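Local atomic coordinates of uncharacterized protein (Thermotoga maritima, PDB entry 2EWR), a protein that is uncharacterised but probably acts as a nucleotidyltransferase related to aminoglycoside 2''-adenylyltransferases, moving a nucleotide group onto an acceptor that is not known. Residues 17-22 / 131-136; 33-38 / 122-127; 37-42 / 138-143; 57-62 / 106-111. All coordinates share one frame; numbering follows the deposited sequence.

Contact 1: 17-22 / 131-136; sequences EYLRVL and ETHGMK. With EDO (1,2-ethanediol), chain E.
Leu19 of helix 16-29 lays one methyl over the imidazole of His133. Its CD2 sits 3.5 Å from the centre of the His133 ring and 11° off the ring normal, which is a CH-pi contact over the middle of the face. The other branch touches selenomethionine Met135, with Leu19 CD1 3.8 Å from Met135 CE. CG of Leu19 lies opposite its backbone N (chi1 -177°), a setting that carries both methyls across to the hairpin. Packing is looser one helical turn on, where Leu22 O stays 4.3 Å from Met135 SE.

Toward solvent, His133 and Gly134 occupy the exposed corner of a type I' turn from Thr132 to Met135, closed by backbone bonds in both directions. The ring is held at its edge by Thr132 OG1, 2.9 Å from His133 ND1 and in the ring plane, which should limit its rotation. Replacing Leu19 with alanine would probably uncover that imidazole face and leave Met135 CE without its methyl neighbour. Between 17-22 and 131-136 the join thus rests on dispersion and CH-pi contacts; farther along the same helix, Tyr26 OH adds a weak hydrogen bond from Lys136 N.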
# COMPACT_ATOMS: atom_id res chain seq x y z
N GLU A 17 -9.34 0.17 15.70
CA GLU A 17 -10.20 0.23 14.52
C GLU A 17 -9.47 -0.11 13.23
O GLU A 17 -10.04 -0.71 12.31
CB GLU A 17 -10.90 1.59 14.38
CG GLU A 17 -9.99 2.75 14.20
CD GLU A 17 -9.50 3.38 15.52
OE1 GLU A 17 -9.53 2.71 16.61
OE2 GLU A 17 -9.08 4.56 15.46
N TYR A 18 -8.18 0.24 13.15
CA TYR A 18 -7.38 -0.16 11.99
C TYR A 18 -7.04 -1.63 11.99
O TYR A 18 -7.00 -2.27 10.93
CB TYR A 18 -6.12 0.69 11.89
CG TYR A 18 -6.45 2.03 11.32
CD1 TYR A 18 -6.93 3.04 12.11
CD2 TYR A 18 -6.40 2.23 9.95
CE1 TYR A 18 -7.33 4.28 11.55
CE2 TYR A 18 -6.75 3.41 9.39
CZ TYR A 18 -7.21 4.43 10.17
OH TYR A 18 -7.58 5.61 9.57
N LEU A 19 -6.77 -2.19 13.16
CA LEU A 19 -6.51 -3.62 13.26
C LEU A 19 -7.75 -4.41 12.81
O LEU A 19 -7.65 -5.42 12.11
CB LEU A 19 -6.16 -4.01 14.68
CG LEU A 19 -5.80 -5.47 14.90
CD1 LEU A 19 -4.54 -5.86 14.08
CD2 LEU A 19 -5.57 -5.72 16.34
N ARG A 20 -8.92 -3.95 13.23
CA ARG A 20 -10.15 -4.64 12.84
C ARG A 20 -10.42 -4.60 11.33
O ARG A 20 -10.86 -5.58 10.74
CB ARG A 20 -11.35 -4.13 13.61
CG ARG A 20 -11.28 -4.41 15.10
CD ARG A 20 -12.62 -4.10 15.78
NE ARG A 20 -13.13 -2.76 15.50
CZ ARG A 20 -12.93 -1.68 16.25
NH1 ARG A 20 -12.19 -1.73 17.36
NH2 ARG A 20 -13.48 -0.52 15.87
N VAL A 21 -10.18 -3.45 10.69
CA VAL A 21 -10.35 -3.39 9.24
C VAL A 21 -9.26 -4.22 8.53
O VAL A 21 -9.52 -4.93 7.57
CB VAL A 21 -10.40 -1.94 8.76
CG1 VAL A 21 -10.27 -1.83 7.22
CG2 VAL A 21 -11.70 -1.30 9.20
N LEU A 22 -8.03 -4.17 9.04
CA LEU A 22 -6.99 -5.02 8.49
C LEU A 22 -7.37 -6.51 8.53
O LEU A 22 -7.19 -7.21 7.55
CB LEU A 22 -5.67 -4.81 9.23
CG LEU A 22 -4.48 -5.63 8.78
CD1 LEU A 22 -4.16 -5.38 7.31
CD2 LEU A 22 -3.26 -5.36 9.65
N GLU A 131 3.96 -10.78 11.17
CA GLU A 131 2.94 -11.48 11.87
C GLU A 131 2.30 -10.55 12.90
O GLU A 131 2.97 -9.93 13.74
CB GLU A 131 3.48 -12.70 12.56
CG GLU A 131 2.36 -13.66 12.89
CD GLU A 131 2.79 -14.86 13.68
OE1 GLU A 131 4.00 -14.97 14.01
OE2 GLU A 131 1.90 -15.70 13.97
N THR A 132 0.99 -10.45 12.85
CA THR A 132 0.27 -9.72 13.85
C THR A 132 -1.08 -10.36 14.09
O THR A 132 -1.82 -10.62 13.15
CB THR A 132 0.10 -8.23 13.48
OG1 THR A 132 -0.61 -7.54 14.55
CG2 THR A 132 -0.60 -8.00 12.15
N HIS A 133 -1.40 -10.62 15.35
CA HIS A 133 -2.70 -11.20 15.69
C HIS A 133 -3.10 -12.42 14.86
O HIS A 133 -4.28 -12.61 14.52
CB HIS A 133 -3.74 -10.10 15.62
CG HIS A 133 -3.54 -9.04 16.65
ND1 HIS A 133 -2.64 -8.00 16.50
CD2 HIS A 133 -4.07 -8.90 17.89
CE1 HIS A 133 -2.67 -7.25 17.59
NE2 HIS A 133 -3.52 -7.78 18.45
N GLY A 134 -2.13 -13.26 14.59
CA GLY A 134 -2.37 -14.51 13.87
C GLY A 134 -2.39 -14.39 12.38
O GLY A 134 -2.58 -15.40 11.67
N MSE A 135 -2.16 -13.17 11.89
CA MSE A 135 -2.15 -12.87 10.47
C MSE A 135 -0.74 -12.69 9.94
O MSE A 135 0.10 -12.10 10.61
CB MSE A 135 -2.91 -11.59 10.20
CG MSE A 135 -4.33 -11.55 10.75
SE MSE A 135 -5.17 -9.87 10.27
CE MSE A 135 -4.91 -8.92 11.92
N LYS A 136 -0.50 -13.11 8.73
CA LYS A 136 0.78 -12.88 8.07
C LYS A 136 0.52 -11.80 7.01
O LYS A 136 -0.06 -12.06 5.95
CB LYS A 136 1.34 -14.16 7.44
CG LYS A 136 2.69 -13.98 6.87
CD LYS A 136 3.12 -15.22 6.08
C1 EDO E . -1.28 -14.17 2.11
O1 EDO E . -2.30 -15.06 2.58
C2 EDO E . -0.87 -13.13 3.15
O2 EDO E . 0.50 -13.36 3.56

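Contact 2: 33-38 / 122-127; sequences KVNWVV and DLNKYK. With EDO (1,2-ethanediol), chain F.
Lys127 reaches over to Asn35, and polar contacts dominate the meeting. Lys127 NZ donates to Asn35 OD1 at 2.8 Å; the C=O...N angle is 150° and the donor is tilted 23° from the amide plane. Lys127 NZ also bonds Asn124 OD1 at 2.7 Å, so two amide oxygens from the two segments converge on one charge. A bend at chi3 (-68°) in an otherwise extended Lys127 chain turns NZ toward them. Its third acceptor is O2 of a 1,2-ethanediol, probably from the crystallisation liquor, 2.7 Å from Lys127 NZ. That oxygen accepts from Trp36 N and donates to Trp36 O, occupying a backbone donor-acceptor pair on the strand edge.

Water mediates a second link. It accepts from Asn35 ND2 at 3.2 Å and from Leu123 N at 3.0 Å, so both ends of the Asn35 amide are used in the contact; ND2 also makes a weak bond to Asp61 OD2. Beside this amide lies a carbon, Leu123 CB, 3.8 Å from Asn35 OD1.

Apolar contact is looser, Val37 CG1 and Leu123 CD1 standing 4.4 Å apart.

Across the strand, Val37 pairs with Gln59, while Asn35 O takes a hydrogen bond from Thr60 OG1. A short helical turn, 123-126, with Asp122 at its N-cap, is therefore set against the outer strand 36-39 of the mixed sheet, consistent with the central sheet of a polymerase-beta-like nucleotidyltransferase fold.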
# COMPACT_ATOMS: atom_id res chain seq x y z
N LYS A 33 -5.86 -15.82 -4.81
CA LYS A 33 -4.66 -15.69 -5.63
C LYS A 33 -4.51 -14.24 -6.11
O LYS A 33 -4.83 -13.91 -7.25
CB LYS A 33 -4.68 -16.68 -6.81
CG LYS A 33 -3.35 -16.94 -7.40
CD LYS A 33 -3.36 -18.11 -8.43
CE LYS A 33 -1.94 -18.51 -8.83
N VAL A 34 -4.14 -13.39 -5.16
CA VAL A 34 -3.97 -11.93 -5.36
C VAL A 34 -2.60 -11.52 -4.82
O VAL A 34 -2.22 -11.92 -3.70
CB VAL A 34 -5.04 -11.14 -4.61
CG1 VAL A 34 -4.78 -9.61 -4.68
CG2 VAL A 34 -6.40 -11.42 -5.17
N ASN A 35 -1.86 -10.81 -5.66
CA ASN A 35 -0.53 -10.30 -5.31
C ASN A 35 -0.72 -8.93 -4.72
O ASN A 35 -1.00 -8.01 -5.46
CB ASN A 35 0.29 -10.26 -6.58
CG ASN A 35 1.57 -9.52 -6.46
OD1 ASN A 35 2.14 -9.37 -5.37
ND2 ASN A 35 2.03 -9.00 -7.62
N TRP A 36 -0.67 -8.82 -3.40
CA TRP A 36 -0.97 -7.55 -2.70
C TRP A 36 0.06 -7.27 -1.62
O TRP A 36 0.73 -8.19 -1.05
CB TRP A 36 -2.37 -7.55 -2.10
CG TRP A 36 -2.64 -8.54 -0.99
CD1 TRP A 36 -2.79 -9.90 -1.11
CD2 TRP A 36 -2.86 -8.26 0.40
NE1 TRP A 36 -3.02 -10.47 0.11
CE2 TRP A 36 -3.11 -9.49 1.05
CE3 TRP A 36 -2.89 -7.08 1.15
CZ2 TRP A 36 -3.35 -9.59 2.43
CZ3 TRP A 36 -3.16 -7.19 2.52
CH2 TRP A 36 -3.40 -8.43 3.13
N VAL A 37 0.18 -6.00 -1.31
CA VAL A 37 1.04 -5.58 -0.24
C VAL A 37 0.46 -4.34 0.40
O VAL A 37 -0.03 -3.46 -0.30
CB VAL A 37 2.49 -5.35 -0.75
CG1 VAL A 37 2.57 -4.23 -1.75
CG2 VAL A 37 3.42 -5.11 0.37
N VAL A 38 0.56 -4.24 1.72
CA VAL A 38 0.20 -3.05 2.40
C VAL A 38 1.38 -2.06 2.31
O VAL A 38 2.53 -2.46 2.45
CB VAL A 38 -0.13 -3.34 3.87
CG1 VAL A 38 -0.47 -2.08 4.63
CG2 VAL A 38 -1.25 -4.36 3.95
N ASP A 122 8.23 -5.08 -9.56
CA ASP A 122 8.11 -6.46 -9.13
C ASP A 122 7.80 -6.49 -7.66
O ASP A 122 8.71 -6.34 -6.83
CB ASP A 122 9.44 -7.18 -9.42
CG ASP A 122 9.43 -8.64 -9.04
OD1 ASP A 122 8.49 -9.13 -8.39
OD2 ASP A 122 10.44 -9.29 -9.40
N LEU A 123 6.51 -6.62 -7.30
CA LEU A 123 6.15 -6.43 -5.91
C LEU A 123 6.80 -7.49 -5.05
O LEU A 123 7.16 -7.24 -3.89
CB LEU A 123 4.64 -6.48 -5.69
CG LEU A 123 3.86 -5.29 -6.28
CD1 LEU A 123 2.42 -5.44 -5.96
CD2 LEU A 123 4.36 -3.97 -5.75
N ASN A 124 6.91 -8.70 -5.58
CA ASN A 124 7.53 -9.77 -4.78
C ASN A 124 8.98 -9.49 -4.39
O ASN A 124 9.44 -9.96 -3.38
CB ASN A 124 7.35 -11.10 -5.47
CG ASN A 124 5.90 -11.57 -5.44
OD1 ASN A 124 5.25 -11.48 -4.43
ND2 ASN A 124 5.42 -12.09 -6.55
N LYS A 125 9.69 -8.71 -5.18
CA LYS A 125 11.08 -8.37 -4.90
C LYS A 125 11.19 -7.58 -3.61
O LYS A 125 12.17 -7.74 -2.85
CB LYS A 125 11.65 -7.61 -6.07
CG LYS A 125 13.06 -7.16 -5.91
CD LYS A 125 13.57 -6.59 -7.23
CE LYS A 125 15.03 -6.17 -7.11
NZ LYS A 125 15.54 -5.62 -8.40
N TYR A 126 10.20 -6.75 -3.35
CA TYR A 126 10.24 -5.81 -2.23
C TYR A 126 9.29 -6.12 -1.08
O TYR A 126 9.18 -5.38 -0.08
CB TYR A 126 9.97 -4.42 -2.77
CG TYR A 126 11.01 -4.00 -3.77
CD1 TYR A 126 12.30 -3.72 -3.37
CD2 TYR A 126 10.70 -3.96 -5.13
CE1 TYR A 126 13.29 -3.38 -4.32
CE2 TYR A 126 11.66 -3.63 -6.05
CZ TYR A 126 12.95 -3.33 -5.63
OH TYR A 126 13.94 -2.99 -6.55
N LYS A 127 8.61 -7.26 -1.17
CA LYS A 127 7.63 -7.65 -0.17
C LYS A 127 8.33 -8.23 1.06
O LYS A 127 9.35 -8.96 0.94
CB LYS A 127 6.74 -8.71 -0.81
CG LYS A 127 5.47 -9.00 -0.15
CD LYS A 127 4.62 -10.01 -0.96
CE LYS A 127 4.12 -9.49 -2.26
NZ LYS A 127 3.20 -10.46 -2.98
C1 EDO F . 0.94 -12.51 0.04
O1 EDO F . 0.97 -13.62 -0.83
C2 EDO F . 0.06 -11.53 -0.67
O2 EDO F . 0.88 -10.83 -1.57
O HOH W 1 4.50 -7.77 -9.16

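Contact 3: 37-42 / 138-143; sequences VVTGSL and PVLSLE
Val38 and Val139 form a single backbone bridge on strand 36-39, which is followed by helix 40-46 with Gly40 and Ser41 at the junction. A Gly-Ser pair at this point is consistent with the Gly-Ser motif of the nucleotidyltransferase fold and with the family assignment.

Backbone bonds define the pairing. Val38 N donates to Pro138 O at 2.8 Å with a nearly straight N-H...O angle of 173°. The return bond, Leu140 N to Val38 O at 3.2 Å, is weak. Val38 O also receives a CA-H...O contact from Val139 CA at 3.4 Å, so two donors share this carbonyl. The strand axes run in broadly the same sense but diverge by 43°, which agrees with a bridge confined to one residue pair.

Apolar contacts fill in around these bonds. Val38 CB stands 4.4 Å from Val139 CG1. Pro138 and Val139 also pack on strand 127-132, so the bridge joins hairpin 127-140 to the outer strand of the mixed sheet. Gly40 N is bonded to Glu145 OE2, a further tie to helix 142-152.

Past the bridge, Thr39 and Leu140 lie alongside each other and point the same way. With OG1 between backbone N and carbonyl carbon (chi1 76°), Thr39 turns its methyl to the neighbour, and Thr39 CG2 meets Leu140 CD2 at 3.7 Å.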
# COMPACT_ATOMS: atom_id res chain seq x y z
N VAL A 37 0.18 -6.00 -1.31
CA VAL A 37 1.04 -5.58 -0.24
C VAL A 37 0.46 -4.34 0.40
O VAL A 37 -0.03 -3.46 -0.30
CB VAL A 37 2.49 -5.35 -0.75
CG1 VAL A 37 2.57 -4.23 -1.75
CG2 VAL A 37 3.42 -5.11 0.37
N VAL A 38 0.56 -4.24 1.72
CA VAL A 38 0.20 -3.05 2.40
C VAL A 38 1.38 -2.06 2.31
O VAL A 38 2.53 -2.46 2.45
CB VAL A 38 -0.13 -3.34 3.87
CG1 VAL A 38 -0.47 -2.08 4.63
CG2 VAL A 38 -1.25 -4.36 3.95
N THR A 39 1.09 -0.80 1.99
CA THR A 39 2.09 0.24 1.86
C THR A 39 1.75 1.47 2.69
O THR A 39 0.67 1.55 3.29
CB THR A 39 2.27 0.68 0.38
OG1 THR A 39 1.17 1.52 -0.03
CG2 THR A 39 2.34 -0.57 -0.54
N GLY A 40 2.67 2.41 2.76
CA GLY A 40 2.35 3.65 3.40
C GLY A 40 2.20 3.47 4.90
O GLY A 40 2.81 2.61 5.51
N SER A 41 1.45 4.38 5.49
CA SER A 41 1.46 4.52 6.93
C SER A 41 1.17 3.24 7.69
O SER A 41 1.81 2.96 8.69
CB SER A 41 0.49 5.63 7.38
OG SER A 41 -0.86 5.29 7.10
N LEU A 42 0.19 2.46 7.24
CA LEU A 42 -0.10 1.22 7.95
C LEU A 42 1.07 0.24 7.88
O LEU A 42 1.37 -0.44 8.88
CB LEU A 42 -1.39 0.53 7.47
CG LEU A 42 -1.74 -0.76 8.21
CD1 LEU A 42 -1.93 -0.51 9.70
CD2 LEU A 42 -3.02 -1.36 7.62
N PRO A 138 1.46 -9.01 4.20
CA PRO A 138 2.50 -8.56 3.29
C PRO A 138 2.63 -7.05 3.38
O PRO A 138 1.62 -6.32 3.29
CB PRO A 138 2.00 -9.04 1.93
CG PRO A 138 0.50 -9.00 2.09
CD PRO A 138 0.20 -9.33 3.49
N VAL A 139 3.87 -6.59 3.57
CA VAL A 139 4.18 -5.17 3.66
C VAL A 139 5.37 -4.85 2.76
O VAL A 139 6.13 -5.72 2.33
CB VAL A 139 4.50 -4.75 5.10
CG1 VAL A 139 3.29 -5.01 6.01
CG2 VAL A 139 5.76 -5.52 5.64
N LEU A 140 5.49 -3.58 2.42
CA LEU A 140 6.52 -3.19 1.47
C LEU A 140 7.80 -2.78 2.19
O LEU A 140 7.78 -2.12 3.22
CB LEU A 140 5.98 -2.04 0.62
CG LEU A 140 6.75 -1.63 -0.62
CD1 LEU A 140 6.97 -2.77 -1.58
CD2 LEU A 140 5.98 -0.50 -1.31
N SER A 141 8.92 -3.17 1.60
CA SER A 141 10.24 -2.78 2.09
C SER A 141 10.29 -1.28 2.46
O SER A 141 9.99 -0.40 1.64
CB SER A 141 11.26 -3.07 1.00
OG SER A 141 12.50 -2.45 1.27
N LEU A 142 10.76 -0.99 3.68
CA LEU A 142 10.89 0.40 4.10
C LEU A 142 11.95 1.14 3.28
O LEU A 142 11.75 2.32 2.97
CB LEU A 142 11.24 0.47 5.58
CG LEU A 142 10.17 -0.07 6.52
CD1 LEU A 142 10.68 0.06 7.98
CD2 LEU A 142 8.91 0.70 6.38
N GLU A 143 13.05 0.47 2.93
CA GLU A 143 14.05 1.12 2.09
C GLU A 143 13.51 1.42 0.71
O GLU A 143 13.81 2.49 0.13
CB GLU A 143 15.33 0.28 1.99
CG GLU A 143 16.08 0.17 3.29
CD GLU A 143 16.75 1.49 3.74
OE1 GLU A 143 16.71 2.52 3.02
OE2 GLU A 143 17.33 1.47 4.85

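Contact 4: 57-62 / 106-111; sequences DIQTDE and GDIRKR. With EDO (1,2-ethanediol), chain C.
The parallel bridge of Thr60 with Gly106 joins two inner strands of the mixed sheet just before strand 100-110 turns a corner at Asp107. Asp107 N donates to Thr60 O at 2.9 Å, with an N-H...O angle of 159°. Gly106 is closely fitted: a CB there would fall 2.6 Å from Asp61 O.

Beyond the corner, Gln59 crosses Ile108. With CG anti to the backbone N (chi1 -179°) and the chain extended beyond it, Gln59 brings CG and CD against the methyl, Gln59 CD lying 3.6 Å from Ile108 CD1. Gln59 NE2 donates to a water at 2.9 Å; this water accepts from Ile108 N and donates to Thr60 O. NE2 also donates to O2 of a 1,2-ethanediol, probably from the crystallisation liquor, whose O1 bonds Lys110 NZ at 2.8 Å. With alanine in place of Gln59, the water is likely to lose one of its donors and a gap to open beside Ile108 CD1.

Asp107 is gripped side-on by Arg109. Arg109 NE meets Asp107 OD1 at 2.8 Å from above the carboxylate plane, and NH2 reaches the syn lone pair of OD2. A second water donates to both Asp107 OD2 and Glu62 OE1, spacing two like charges.

Around this junction, Gln59 packs on strand 36-39 and Ile108 on Ile88 of strand 88-97, while Lys110 pairs with Glu118 and lies along helix 142-152.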
# COMPACT_ATOMS: atom_id res chain seq x y z
N ASP A 57 -3.49 1.75 2.55
CA ASP A 57 -3.06 1.71 1.15
C ASP A 57 -2.65 0.30 0.81
O ASP A 57 -1.78 -0.26 1.49
CB ASP A 57 -1.87 2.62 0.95
CG ASP A 57 -2.19 4.10 1.19
OD1 ASP A 57 -3.32 4.54 0.96
OD2 ASP A 57 -1.28 4.79 1.68
N ILE A 58 -3.27 -0.24 -0.24
CA ILE A 58 -2.93 -1.55 -0.76
C ILE A 58 -2.43 -1.39 -2.19
O ILE A 58 -3.11 -0.83 -3.06
CB ILE A 58 -4.18 -2.48 -0.84
CG1 ILE A 58 -4.91 -2.58 0.50
CG2 ILE A 58 -3.76 -3.85 -1.38
CD1 ILE A 58 -4.04 -3.05 1.63
N GLN A 59 -1.23 -1.90 -2.43
CA GLN A 59 -0.63 -1.95 -3.74
C GLN A 59 -0.74 -3.38 -4.29
O GLN A 59 -0.58 -4.32 -3.56
CB GLN A 59 0.81 -1.43 -3.72
CG GLN A 59 1.50 -1.43 -5.04
CD GLN A 59 2.88 -0.80 -5.01
OE1 GLN A 59 3.39 -0.49 -3.95
NE2 GLN A 59 3.50 -0.64 -6.19
N THR A 60 -0.99 -3.48 -5.59
CA THR A 60 -1.21 -4.75 -6.22
C THR A 60 -0.80 -4.64 -7.69
O THR A 60 -0.22 -3.62 -8.11
CB THR A 60 -2.68 -5.20 -6.04
OG1 THR A 60 -2.88 -6.52 -6.58
CG2 THR A 60 -3.62 -4.24 -6.68
N ASP A 61 -1.04 -5.68 -8.47
CA ASP A 61 -0.78 -5.62 -9.90
C ASP A 61 -2.09 -5.25 -10.60
O ASP A 61 -3.12 -5.02 -9.95
CB ASP A 61 -0.17 -6.91 -10.42
CG ASP A 61 -0.91 -8.15 -10.03
OD1 ASP A 61 -2.09 -8.11 -9.66
OD2 ASP A 61 -0.25 -9.25 -10.12
N GLU A 62 -2.04 -5.15 -11.93
CA GLU A 62 -3.24 -4.65 -12.66
C GLU A 62 -4.45 -5.55 -12.39
O GLU A 62 -5.49 -5.10 -11.94
CB GLU A 62 -2.95 -4.50 -14.16
CG GLU A 62 -4.15 -4.05 -14.96
CD GLU A 62 -3.88 -3.96 -16.45
OE1 GLU A 62 -2.71 -4.03 -16.84
OE2 GLU A 62 -4.87 -3.84 -17.20
N GLY A 106 -3.22 -0.59 -8.47
CA GLY A 106 -2.63 -1.69 -9.24
C GLY A 106 -1.64 -1.21 -10.29
O GLY A 106 -1.90 -0.21 -10.97
N ASP A 107 -0.51 -1.89 -10.39
CA ASP A 107 0.53 -1.56 -11.39
C ASP A 107 0.92 -0.07 -11.31
O ASP A 107 0.90 0.66 -12.32
CB ASP A 107 0.10 -1.97 -12.79
CG ASP A 107 1.23 -1.89 -13.80
OD1 ASP A 107 2.42 -1.94 -13.40
OD2 ASP A 107 0.92 -1.81 -15.01
N ILE A 108 1.30 0.36 -10.12
CA ILE A 108 1.69 1.76 -9.88
C ILE A 108 3.00 2.06 -10.64
O ILE A 108 3.97 1.33 -10.54
CB ILE A 108 1.90 2.08 -8.40
CG1 ILE A 108 0.71 1.64 -7.54
CG2 ILE A 108 2.27 3.55 -8.24
CD1 ILE A 108 0.84 1.98 -6.09
N ARG A 109 3.00 3.15 -11.38
CA ARG A 109 4.20 3.62 -11.97
C ARG A 109 4.42 5.07 -11.62
O ARG A 109 3.49 5.89 -11.71
CB ARG A 109 4.14 3.57 -13.50
CG ARG A 109 3.63 2.30 -14.12
CD ARG A 109 4.49 1.09 -13.95
NE ARG A 109 3.88 0.06 -14.77
CZ ARG A 109 4.02 -0.07 -16.09
NH1 ARG A 109 4.88 0.69 -16.77
NH2 ARG A 109 3.32 -1.01 -16.73
N LYS A 110 5.67 5.39 -11.30
CA LYS A 110 6.13 6.77 -11.17
C LYS A 110 6.60 7.33 -12.52
O LYS A 110 7.25 6.61 -13.31
CB LYS A 110 7.25 6.88 -10.16
CG LYS A 110 6.86 6.46 -8.71
CD LYS A 110 7.97 6.71 -7.71
CE LYS A 110 9.17 5.76 -7.87
NZ LYS A 110 8.77 4.30 -7.78
N ARG A 111 6.27 8.58 -12.75
CA ARG A 111 6.75 9.35 -13.87
C ARG A 111 8.23 9.63 -13.68
O ARG A 111 8.67 9.99 -12.59
CB ARG A 111 6.00 10.67 -13.98
CG ARG A 111 6.16 11.33 -15.34
CD ARG A 111 5.07 10.93 -16.27
NE ARG A 111 5.13 11.67 -17.52
CZ ARG A 111 4.62 12.89 -17.68
NH1 ARG A 111 3.95 13.48 -16.69
NH2 ARG A 111 4.75 13.50 -18.87
C1 EDO C . 5.41 3.62 -6.75
O1 EDO C . 6.57 4.12 -6.06
C2 EDO C . 5.69 2.33 -7.47
O2 EDO C . 5.89 1.24 -6.56
O HOH W 2 2.07 -1.99 -8.34
O HOH W 3 -0.12 -4.25 -15.99

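Overall arrangement
From the N terminus, helix 16-29 supplies the first half of contact 1, and strand 36-39 then opens contacts 2 and 3, which share Val37 and Val38. Contact 4 closes the first loop, bringing 106-111 back to 57-62 inside the mixed sheet. Contact 2 closes next at 122-127, then contact 1 at 131-136, and last contact 3 at 138-143. Contact 4 is nested within all three others and contact 2 within contact 1, whereas contacts 1 and 3 cross. The neighbouring sheet strands 36-39 and 56-60 link contacts 2 and 3 to contact 4; Leu22 packing on Leu42 links contact 1 to contact 3. Together they tie N-terminal helix, mixed sheet and hairpin 127-140.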